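Local atomic coordinates of member of DUF4221 family (Bacteroides vulgatus, PDB entry 3S9J), a protein that is of unknown function but folds as a six-bladed beta-propeller that binds sodium ions in the crystal. Residues E7-D21 with E352-A365. Numbering follows the deposited sequence. Where two conformers were deposited one is given.
With NA (sodium ion), chain C.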
ATOM      1  N   GLU A   7      -2.565  10.573 -24.182  1.00 57.51           N
ATOM      2  CA  GLU A   7      -1.841   9.729 -25.133  0.50 56.13           C
ATOM      3  C   GLU A   7      -2.160   8.243 -24.937  1.00 52.91           C
ATOM      4  O   GLU A   7      -2.327   7.513 -25.920  1.00 50.97           O
ATOM      5  CB  GLU A   7      -0.329   9.985 -25.069  0.50 56.67           C
ATOM      6  CG  GLU A   7       0.067  11.337 -25.647  0.50 60.23           C
ATOM      7  CD  GLU A   7       1.565  11.499 -25.793  0.50 62.55           C
ATOM      8  OE1 GLU A   7       2.267  11.573 -24.759  0.50 61.04           O
ATOM      9  OE2 GLU A   7       2.038  11.556 -26.944  0.50 60.50           O
ATOM     10  N   VAL A   8      -2.273   7.788 -23.686  1.00 47.08           N
ATOM     11  CA  VAL A   8      -2.472   6.367 -23.444  1.00 41.81           C
ATOM     12  C   VAL A   8      -3.729   6.054 -22.642  1.00 39.66           C
ATOM     13  O   VAL A   8      -4.355   6.936 -22.035  1.00 37.43           O
ATOM     14  CB  VAL A   8      -1.232   5.700 -22.756  1.00 43.05           C
ATOM     15  CG1 VAL A   8       0.031   5.916 -23.587  1.00 42.88           C
ATOM     16  CG2 VAL A   8      -1.047   6.196 -21.315  1.00 34.43           C
ATOM     17  N   GLU A   9      -4.103   4.783 -22.692  1.00 38.66           N
ATOM     18  CA  GLU A   9      -5.161   4.241 -21.864  1.00 39.16           C
ATOM     19  C   GLU A   9      -4.819   2.820 -21.416  1.00 38.48           C
ATOM     20  O   GLU A   9      -3.995   2.135 -22.018  1.00 37.18           O
ATOM     21  CB  GLU A   9      -6.482   4.222 -22.633  1.00 43.31           C
ATOM     22  CG  GLU A   9      -6.519   3.303 -23.838  1.00 48.41           C
ATOM     23  CD  GLU A   9      -7.856   3.349 -24.577  1.00 57.94           C
ATOM     24  OE1 GLU A   9      -8.896   3.630 -23.945  1.00 64.81           O
ATOM     25  OE2 GLU A   9      -7.858   3.091 -25.793  1.00 58.12           O
ATOM     26  N   LEU A  10      -5.502   2.367 -20.377  1.00 35.67           N
ATOM     27  CA  LEU A  10      -5.324   1.018 -19.854  1.00 35.30           C
ATOM     28  C   LEU A  10      -6.412   0.088 -20.398  1.00 35.46           C
ATOM     29  O   LEU A  10      -7.610   0.404 -20.303  1.00 36.17           O
ATOM     30  CB  LEU A  10      -5.389   1.036 -18.332  1.00 33.45           C
ATOM     31  CG  LEU A  10      -4.183   1.632 -17.619  1.00 35.62           C
ATOM     32  CD1 LEU A  10      -4.492   1.875 -16.148  1.00 30.21           C
ATOM     33  CD2 LEU A  10      -2.973   0.709 -17.772  1.00 32.11           C
ATOM     34  N   VAL A  11      -5.989  -1.059 -20.928  1.00 34.23           N
ATOM     35  CA  VAL A  11      -6.887  -1.992 -21.583  1.00 35.15           C
ATOM     36  C   VAL A  11      -6.700  -3.405 -21.044  1.00 33.84           C
ATOM     37  O   VAL A  11      -5.569  -3.898 -20.969  1.00 34.37           O
ATOM     38  CB  VAL A  11      -6.659  -1.968 -23.125  1.00 37.13           C
ATOM     39  CG1 VAL A  11      -7.571  -2.990 -23.846  1.00 38.25           C
ATOM     40  CG2 VAL A  11      -6.892  -0.563 -23.661  1.00 43.76           C
ATOM     41  N   ALA A  12      -7.805  -4.043 -20.660  1.00 34.02           N
ATOM     42  CA  ALA A  12      -7.770  -5.409 -20.122  1.00 33.76           C
ATOM     43  C   ALA A  12      -7.249  -6.390 -21.162  1.00 36.24           C
ATOM     44  O   ALA A  12      -7.706  -6.407 -22.320  1.00 36.23           O
ATOM     45  CB  ALA A  12      -9.192  -5.831 -19.637  1.00 31.22           C
ATOM     46  N   GLU A  13      -6.297  -7.217 -20.764  1.00 36.57           N
ATOM     47  CA  GLU A  13      -5.730  -8.209 -21.658  1.00 39.66           C
ATOM     48  C   GLU A  13      -5.888  -9.712 -21.380  0.50 41.21           C
ATOM     49  O   GLU A  13      -6.393 -10.440 -22.254  0.50 40.42           O
ATOM     50  CB  GLU A  13      -4.231  -7.939 -21.765  1.00 42.30           C
ATOM     51  CG  GLU A  13      -3.403  -8.891 -22.643  1.00 54.58           C
ATOM     52  CD  GLU A  13      -3.199  -8.403 -24.054  1.00 63.75           C
ATOM     53  OE1 GLU A  13      -3.727  -7.321 -24.425  1.00 69.30           O
ATOM     54  OE2 GLU A  13      -2.485  -9.115 -24.791  1.00 73.75           O
ATOM     55  N   LYS A  14      -5.278 -10.217 -20.308  1.00 39.24           N
ATOM     56  CA  LYS A  14      -5.601 -11.552 -19.839  0.50 39.85           C
ATOM     57  C   LYS A  14      -5.971 -11.541 -18.359  1.00 38.36           C
ATOM     58  O   LYS A  14      -5.863 -10.509 -17.703  1.00 33.05           O
ATOM     59  CB  LYS A  14      -4.424 -12.503 -20.108  0.50 41.26           C
ATOM     60  CG  LYS A  14      -3.030 -12.016 -19.646  0.50 45.60           C
ATOM     61  CD  LYS A  14      -2.207 -11.312 -20.750  0.50 49.21           C
ATOM     62  CE  LYS A  14      -0.679 -11.344 -20.474  0.50 45.56           C
ATOM     63  NZ  LYS A  14       0.172 -10.970 -21.681  0.50 39.24           N
ATOM     64  N   GLN A  15      -6.427 -12.687 -17.861  1.00 37.27           N
ATOM     65  CA  GLN A  15      -6.705 -12.866 -16.449  1.00 35.43           C
ATOM     66  C   GLN A  15      -5.798 -13.923 -15.832  1.00 32.23           C
ATOM     67  O   GLN A  15      -5.361 -14.854 -16.495  1.00 34.31           O
ATOM     68  CB  GLN A  15      -8.140 -13.318 -16.262  1.00 37.43           C
ATOM     69  CG  GLN A  15      -9.188 -12.231 -16.344  1.00 50.03           C
ATOM     70  CD  GLN A  15     -10.474 -12.630 -15.610  1.00 55.57           C
ATOM     71  OE1 GLN A  15     -10.873 -13.802 -15.615  1.00 52.97           O
ATOM     72  NE2 GLN A  15     -11.108 -11.663 -14.965  1.00 58.91           N
ATOM     73  N   LEU A  16      -5.523 -13.734 -14.555  1.00 29.05           N
ATOM     74  CA  LEU A  16      -4.845 -14.723 -13.726  0.50 28.20           C
ATOM     75  C   LEU A  16      -5.857 -15.210 -12.732  1.00 28.74           C
ATOM     76  O   LEU A  16      -6.625 -14.413 -12.161  1.00 29.45           O
ATOM     77  CB  LEU A  16      -3.680 -14.146 -12.915  0.50 29.19           C
ATOM     78  CG  LEU A  16      -2.455 -13.572 -13.599  0.50 25.17           C
ATOM     79  CD1 LEU A  16      -1.589 -12.926 -12.505  0.50 24.54           C
ATOM     80  CD2 LEU A  16      -1.680 -14.608 -14.413  0.50 25.04           C
ATOM     81  N   ALA A  17      -5.890 -16.519 -12.510  1.00 26.71           N
ATOM     82  CA  ALA A  17      -6.831 -17.094 -11.545  1.00 25.25           C
ATOM     83  C   ALA A  17      -6.137 -18.170 -10.726  1.00 27.53           C
ATOM     84  O   ALA A  17      -5.617 -19.142 -11.286  1.00 31.09           O
ATOM     85  CB  ALA A  17      -8.096 -17.651 -12.223  1.00 26.49           C
ATOM     86  N   PHE A  18      -6.142 -17.996  -9.419  1.00 23.52           N
ATOM     87  CA  PHE A  18      -5.559 -18.945  -8.500  1.00 23.78           C
ATOM     88  C   PHE A  18      -6.650 -19.656  -7.680  1.00 24.48           C
ATOM     89  O   PHE A  18      -7.275 -19.051  -6.792  1.00 24.77           O
ATOM     90  CB  PHE A  18      -4.581 -18.266  -7.536  1.00 23.30           C
ATOM     91  CG  PHE A  18      -3.477 -17.489  -8.200  1.00 24.71           C
ATOM     92  CD1 PHE A  18      -2.300 -18.123  -8.594  1.00 22.59           C
ATOM     93  CD2 PHE A  18      -3.577 -16.111  -8.358  1.00 26.21           C
ATOM     94  CE1 PHE A  18      -1.265 -17.390  -9.193  1.00 25.74           C
ATOM     95  CE2 PHE A  18      -2.568 -15.380  -8.955  1.00 28.90           C
ATOM     96  CZ  PHE A  18      -1.399 -16.009  -9.363  1.00 25.55           C
ATOM     97  N   PRO A  19      -6.847 -20.952  -7.919  1.00 24.57           N
ATOM     98  CA  PRO A  19      -7.811 -21.688  -7.135  1.00 24.39           C
ATOM     99  C   PRO A  19      -7.323 -21.859  -5.706  1.00 25.60           C
ATOM    100  O   PRO A  19      -6.155 -22.135  -5.472  1.00 24.27           O
ATOM    101  CB  PRO A  19      -7.919 -23.042  -7.854  1.00 26.42           C
ATOM    102  CG  PRO A  19      -7.423 -22.779  -9.209  1.00 34.20           C
ATOM    103  CD  PRO A  19      -6.318 -21.784  -9.028  1.00 29.62           C
ATOM    104  N   LEU A  20      -8.240 -21.672  -4.767  1.00 21.90           N
ATOM    105  CA  LEU A  20      -7.944 -21.714  -3.335  1.00 21.20           C
ATOM    106  C   LEU A  20      -8.770 -22.795  -2.657  1.00 22.00           C
ATOM    107  O   LEU A  20      -9.692 -23.356  -3.236  1.00 24.16           O
ATOM    108  CB  LEU A  20      -8.259 -20.338  -2.701  1.00 20.85           C
ATOM    109  CG  LEU A  20      -7.707 -19.063  -3.373  1.00 23.68           C
ATOM    110  CD1 LEU A  20      -8.204 -17.802  -2.633  1.00 26.89           C
ATOM    111  CD2 LEU A  20      -6.139 -19.064  -3.448  1.00 19.82           C
ATOM    112  N   ASP A  21      -8.453 -23.070  -1.412  1.00 23.10           N
ATOM    113  CA  ASP A  21      -9.327 -23.842  -0.555  1.00 24.62           C
ATOM    114  C   ASP A  21      -9.349 -23.180   0.820  1.00 23.44           C
ATOM    115  O   ASP A  21      -8.979 -22.012   0.948  1.00 23.68           O
ATOM    116  CB  ASP A  21      -8.909 -25.311  -0.489  1.00 26.34           C
ATOM    117  CG  ASP A  21      -7.576 -25.541   0.223  1.00 26.12           C
ATOM    118  OD1 ASP A  21      -6.945 -24.610   0.767  1.00 25.14           O
ATOM    119  OD2 ASP A  21      -7.121 -26.706   0.223  1.00 30.28           O
ATOM    120  N   GLU A 352     -15.183 -16.911  -3.568  1.00 24.47           N
ATOM    121  CA  GLU A 352     -14.266 -16.737  -2.467  1.00 27.04           C
ATOM    122  C   GLU A 352     -13.087 -17.718  -2.572  1.00 25.33           C
ATOM    123  O   GLU A 352     -12.086 -17.503  -1.949  1.00 26.03           O
ATOM    124  CB  GLU A 352     -14.983 -16.934  -1.127  1.00 30.61           C
ATOM    125  CG  GLU A 352     -15.417 -18.373  -0.921  1.00 38.50           C
ATOM    126  CD  GLU A 352     -16.208 -18.605   0.350  1.00 55.76           C
ATOM    127  OE1 GLU A 352     -15.984 -17.874   1.345  1.00 55.84           O
ATOM    128  OE2 GLU A 352     -17.037 -19.551   0.343  1.00 63.06           O
ATOM    129  N   ASN A 353     -13.225 -18.774  -3.364  1.00 24.86           N
ATOM    130  CA  ASN A 353     -12.107 -19.743  -3.514  1.00 26.48           C
ATOM    131  C   ASN A 353     -11.401 -19.662  -4.848  1.00 25.08           C
ATOM    132  O   ASN A 353     -10.832 -20.635  -5.329  1.00 25.26           O
ATOM    133  CB  ASN A 353     -12.566 -21.143  -3.162  1.00 30.27           C
ATOM    134  CG  ASN A 353     -12.578 -21.360  -1.645  1.00 37.43           C
ATOM    135  OD1 ASN A 353     -11.634 -20.981  -0.922  1.00 38.23           O
ATOM    136  ND2 ASN A 353     -13.659 -21.895  -1.155  1.00 36.96           N
ATOM    137  N   LYS A 354     -11.445 -18.486  -5.458  1.00 24.22           N
ATOM    138  CA  LYS A 354     -10.642 -18.200  -6.635  1.00 25.86           C
ATOM    139  C   LYS A 354     -10.119 -16.774  -6.549  1.00 26.93           C
ATOM    140  O   LYS A 354     -10.898 -15.820  -6.576  1.00 26.56           O
ATOM    141  CB  LYS A 354     -11.475 -18.381  -7.901  1.00 29.67           C
ATOM    142  CG  LYS A 354     -10.678 -18.548  -9.189  1.00 43.50           C
ATOM    143  CD  LYS A 354     -10.391 -20.023  -9.559  1.00 54.83           C
ATOM    144  CE  LYS A 354     -11.632 -20.881  -9.907  1.00 52.95           C
ATOM    145  NZ  LYS A 354     -12.300 -20.540 -11.188  1.00 55.11           N
ATOM    146  N   LEU A 355      -8.807 -16.625  -6.412  1.00 23.07           N
ATOM    147  CA  LEU A 355      -8.177 -15.300  -6.437  1.00 20.88           C
ATOM    148  C   LEU A 355      -7.924 -14.903  -7.881  1.00 23.92           C
ATOM    149  O   LEU A 355      -7.182 -15.559  -8.601  1.00 24.43           O
ATOM    150  CB  LEU A 355      -6.896 -15.251  -5.628  1.00 19.40           C
ATOM    151  CG  LEU A 355      -6.089 -13.971  -5.644  1.00 22.05           C
ATOM    152  CD1 LEU A 355      -6.875 -12.780  -5.026  1.00 20.54           C
ATOM    153  CD2 LEU A 355      -4.756 -14.236  -4.868  1.00 22.75           C
ATOM    154  N   VAL A 356      -8.601 -13.847  -8.335  1.00 21.44           N
ATOM    155  CA  VAL A 356      -8.647 -13.486  -9.755  1.00 21.67           C
ATOM    156  C   VAL A 356      -8.113 -12.083  -9.943  1.00 23.89           C
ATOM    157  O   VAL A 356      -8.463 -11.181  -9.168  1.00 24.09           O
ATOM    158  CB  VAL A 356     -10.086 -13.531 -10.325  1.00 23.85           C
ATOM    159  CG1 VAL A 356     -10.141 -13.089 -11.787  1.00 27.41           C
ATOM    160  CG2 VAL A 356     -10.679 -14.939 -10.179  1.00 25.41           C
ATOM    161  N   PHE A 357      -7.272 -11.921 -10.955  1.00 23.32           N
ATOM    162  CA  PHE A 357      -6.746 -10.619 -11.376  1.00 25.34           C
ATOM    163  C   PHE A 357      -6.912 -10.421 -12.855  1.00 26.99           C
ATOM    164  O   PHE A 357      -6.774 -11.371 -13.626  1.00 29.22           O
ATOM    165  CB  PHE A 357      -5.238 -10.497 -11.072  1.00 23.90           C
ATOM    166  CG  PHE A 357      -4.875 -10.582  -9.640  1.00 23.80           C
ATOM    167  CD1 PHE A 357      -4.818  -9.433  -8.853  1.00 23.09           C
ATOM    168  CD2 PHE A 357      -4.514 -11.791  -9.071  1.00 23.33           C
ATOM    169  CE1 PHE A 357      -4.443  -9.496  -7.540  1.00 21.51           C
ATOM    170  CE2 PHE A 357      -4.117 -11.864  -7.756  1.00 20.58           C
ATOM    171  CZ  PHE A 357      -4.107 -10.738  -6.966  1.00 23.38           C
ATOM    172  N   THR A 358      -7.189  -9.184 -13.272  1.00 25.12           N
ATOM    173  CA  THR A 358      -7.134  -8.825 -14.668  1.00 26.19           C
ATOM    174  C   THR A 358      -5.873  -7.997 -14.920  1.00 26.68           C
ATOM    175  O   THR A 358      -5.555  -7.096 -14.145  1.00 27.04           O
ATOM    176  CB  THR A 358      -8.386  -8.057 -15.092  1.00 29.60           C
ATOM    177  OG1 THR A 358      -9.513  -8.932 -14.967  1.00 33.92           O
ATOM    178  CG2 THR A 358      -8.250  -7.573 -16.533  1.00 29.17           C
ATOM    179  N   CYS A 359      -5.158  -8.328 -15.995  1.00 27.15           N
ATOM    180  CA  CYS A 359      -3.971  -7.604 -16.405  1.00 28.00           C
ATOM    181  C   CYS A 359      -4.358  -6.482 -17.350  1.00 30.21           C
ATOM    182  O   CYS A 359      -5.038  -6.725 -18.348  1.00 31.64           O
ATOM    183  CB  CYS A 359      -3.013  -8.549 -17.134  1.00 32.31           C
ATOM    184  SG  CYS A 359      -1.466  -7.771 -17.611  1.00 36.77           S
ATOM    185  N   PHE A 360      -3.942  -5.271 -17.017  1.00 29.24           N
ATOM    186  CA  PHE A 360      -4.163  -4.093 -17.846  1.00 30.80           C
ATOM    187  C   PHE A 360      -2.883  -3.633 -18.489  1.00 33.34           C
ATOM    188  O   PHE A 360      -1.897  -3.388 -17.803  1.00 31.03           O
ATOM    189  CB  PHE A 360      -4.768  -2.963 -17.021  1.00 28.91           C
ATOM    190  CG  PHE A 360      -6.158  -3.259 -16.593  1.00 29.78           C
ATOM    191  CD1 PHE A 360      -7.231  -2.929 -17.414  1.00 30.54           C
ATOM    192  CD2 PHE A 360      -6.394  -3.957 -15.421  1.00 26.41           C
ATOM    193  CE1 PHE A 360      -8.532  -3.250 -17.050  1.00 29.49           C
ATOM    194  CE2 PHE A 360      -7.668  -4.296 -15.048  1.00 27.44           C
ATOM    195  CZ  PHE A 360      -8.761  -3.951 -15.871  1.00 31.39           C
ATOM    196  N   LYS A 361      -2.923  -3.517 -19.819  1.00 32.99           N
ATOM    197  CA  LYS A 361      -1.793  -3.023 -20.616  1.00 34.91           C
ATOM    198  C   LYS A 361      -2.024  -1.600 -21.053  1.00 36.72           C
ATOM    199  O   LYS A 361      -3.162  -1.154 -21.167  1.00 37.90           O
ATOM    200  CB  LYS A 361      -1.570  -3.929 -21.829  1.00 37.86           C
ATOM    201  CG  LYS A 361      -1.209  -5.365 -21.381  1.00 45.41           C
ATOM    202  CD  LYS A 361      -0.596  -6.211 -22.466  1.00 51.20           C
ATOM    203  CE  LYS A 361       0.071  -7.473 -21.874  1.00 50.29           C
ATOM    204  NZ  LYS A 361       1.575  -7.349 -21.807  1.00 48.76           N
ATOM    205  N   ILE A 362      -0.928  -0.888 -21.303  1.00 38.37           N
ATOM    206  CA  ILE A 362      -0.965   0.501 -21.743  1.00 39.16           C
ATOM    207  C   ILE A 362      -1.073   0.489 -23.252  1.00 40.83           C
ATOM    208  O   ILE A 362      -0.228  -0.098 -23.913  1.00 42.89           O
ATOM    209  CB  ILE A 362       0.329   1.224 -21.348  1.00 40.74           C
ATOM    210  CG1 ILE A 362       0.496   1.223 -19.827  1.00 43.04           C
ATOM    211  CG2 ILE A 362       0.356   2.643 -21.902  1.00 40.97           C
ATOM    212  CD1 ILE A 362       1.841   1.696 -19.369  1.00 41.06           C
ATOM    213  N   LYS A 363      -2.119   1.099 -23.791  1.00 42.60           N
ATOM    214  CA  LYS A 363      -2.301   1.208 -25.258  1.00 44.83           C
ATOM    215  C   LYS A 363      -2.461   2.674 -25.672  1.00 46.82           C
ATOM    216  O   LYS A 363      -3.024   3.472 -24.926  1.00 44.14           O
ATOM    217  CB  LYS A 363      -3.542   0.429 -25.696  1.00 44.98           C
ATOM    218  CG  LYS A 363      -3.553  -1.076 -25.351  1.00 51.51           C
ATOM    219  CD  LYS A 363      -2.430  -1.872 -26.033  1.00 61.31           C
ATOM    220  CE  LYS A 363      -2.615  -3.387 -25.836  1.00 65.17           C
ATOM    221  NZ  LYS A 363      -1.336  -4.161 -25.998  1.00 71.42           N
ATOM    222  N   ASN A 364      -1.997   3.034 -26.871  1.00 51.77           N
ATOM    223  CA  ASN A 364      -2.231   4.388 -27.392  1.00 54.83           C
ATOM    224  C   ASN A 364      -3.739   4.623 -27.505  1.00 55.47           C
ATOM    225  O   ASN A 364      -4.455   3.745 -27.980  1.00 57.17           O
ATOM    226  CB  ASN A 364      -1.559   4.582 -28.757  1.00 58.49           C
ATOM    227  CG  ASN A 364      -0.035   4.693 -28.663  1.00 63.50           C
ATOM    228  OD1 ASN A 364       0.571   4.489 -27.603  1.00 62.63           O
ATOM    229  ND2 ASN A 364       0.589   5.023 -29.787  1.00 75.69           N
ATOM    230  N   ALA A 365      -4.217   5.781 -27.040  1.00 55.48           N
ATOM    231  CA  ALA A 365      -5.656   6.105 -27.036  1.00 57.26           C
ATOM    232  C   ALA A 365      -6.155   6.643 -28.384  1.00 59.11           C
ATOM    233  O   ALA A 365      -5.392   6.712 -29.350  1.00 63.23           O
ATOM    234  CB  ALA A 365      -5.968   7.109 -25.931  1.00 57.01           C
TER
HETATM  235 NA    NA C 401     -10.096 -19.926   0.887  1.00 25.09          NA
HETATM  236  O   HOH W   1     -11.229 -17.817   0.630  1.00 21.79           O
HETATM  237  O   HOH W   2     -10.026 -19.695   3.549  1.00 37.54           O
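The backbone of Cys359 hydrogen-bonds to two successive residues of the opposite strand: its O accepts N-H from Glu13 (N to O 2.8 Å), its N donates to Lys14 O. This beta bulge shifts by one residue the antiparallel pairing of 8-19 with 354-364, a pairing of the chain's two ends in one propeller blade, as in the "velcro" closure of beta-propellers. Strand 8-19 is one edge of the four-stranded blade, followed by 354-364, 337-341 and 327-334. At the bulge Lys14 and Lys361 converge: in the conformer given, Lys14 NZ lies 3.5 Å from Lys361 CE, and Glu336 forms salt bridges with both amines. The Lys361 chain, straight until it bends at chi4 (-103°), runs obliquely past Glu13, whose CD, in the conformer given, meets Lys361 CD at 3.8 Å. With an alanine at Lys361, Glu336 would probably lose one of its salt bridges and Glu13 the methylenes its side chain lies against. On the same side of the sheet farther along, Phe18 and Phe357 meet edge to edge, CE2 to CE2 at 4.0 Å, while Leu355 lies beside Phe18, pointing the same way. Toward the other end, Val8 CB presses on Ile362 CG2 at 3.5 Å. Past the last strand pair, Leu20 N reaches Asn353 O from above the carbonyl plane, and a sodium ion bridges the segments, bound by Asp21 O, Thr24 O, two waters and, at 2.6 Å, Asn353 OD1.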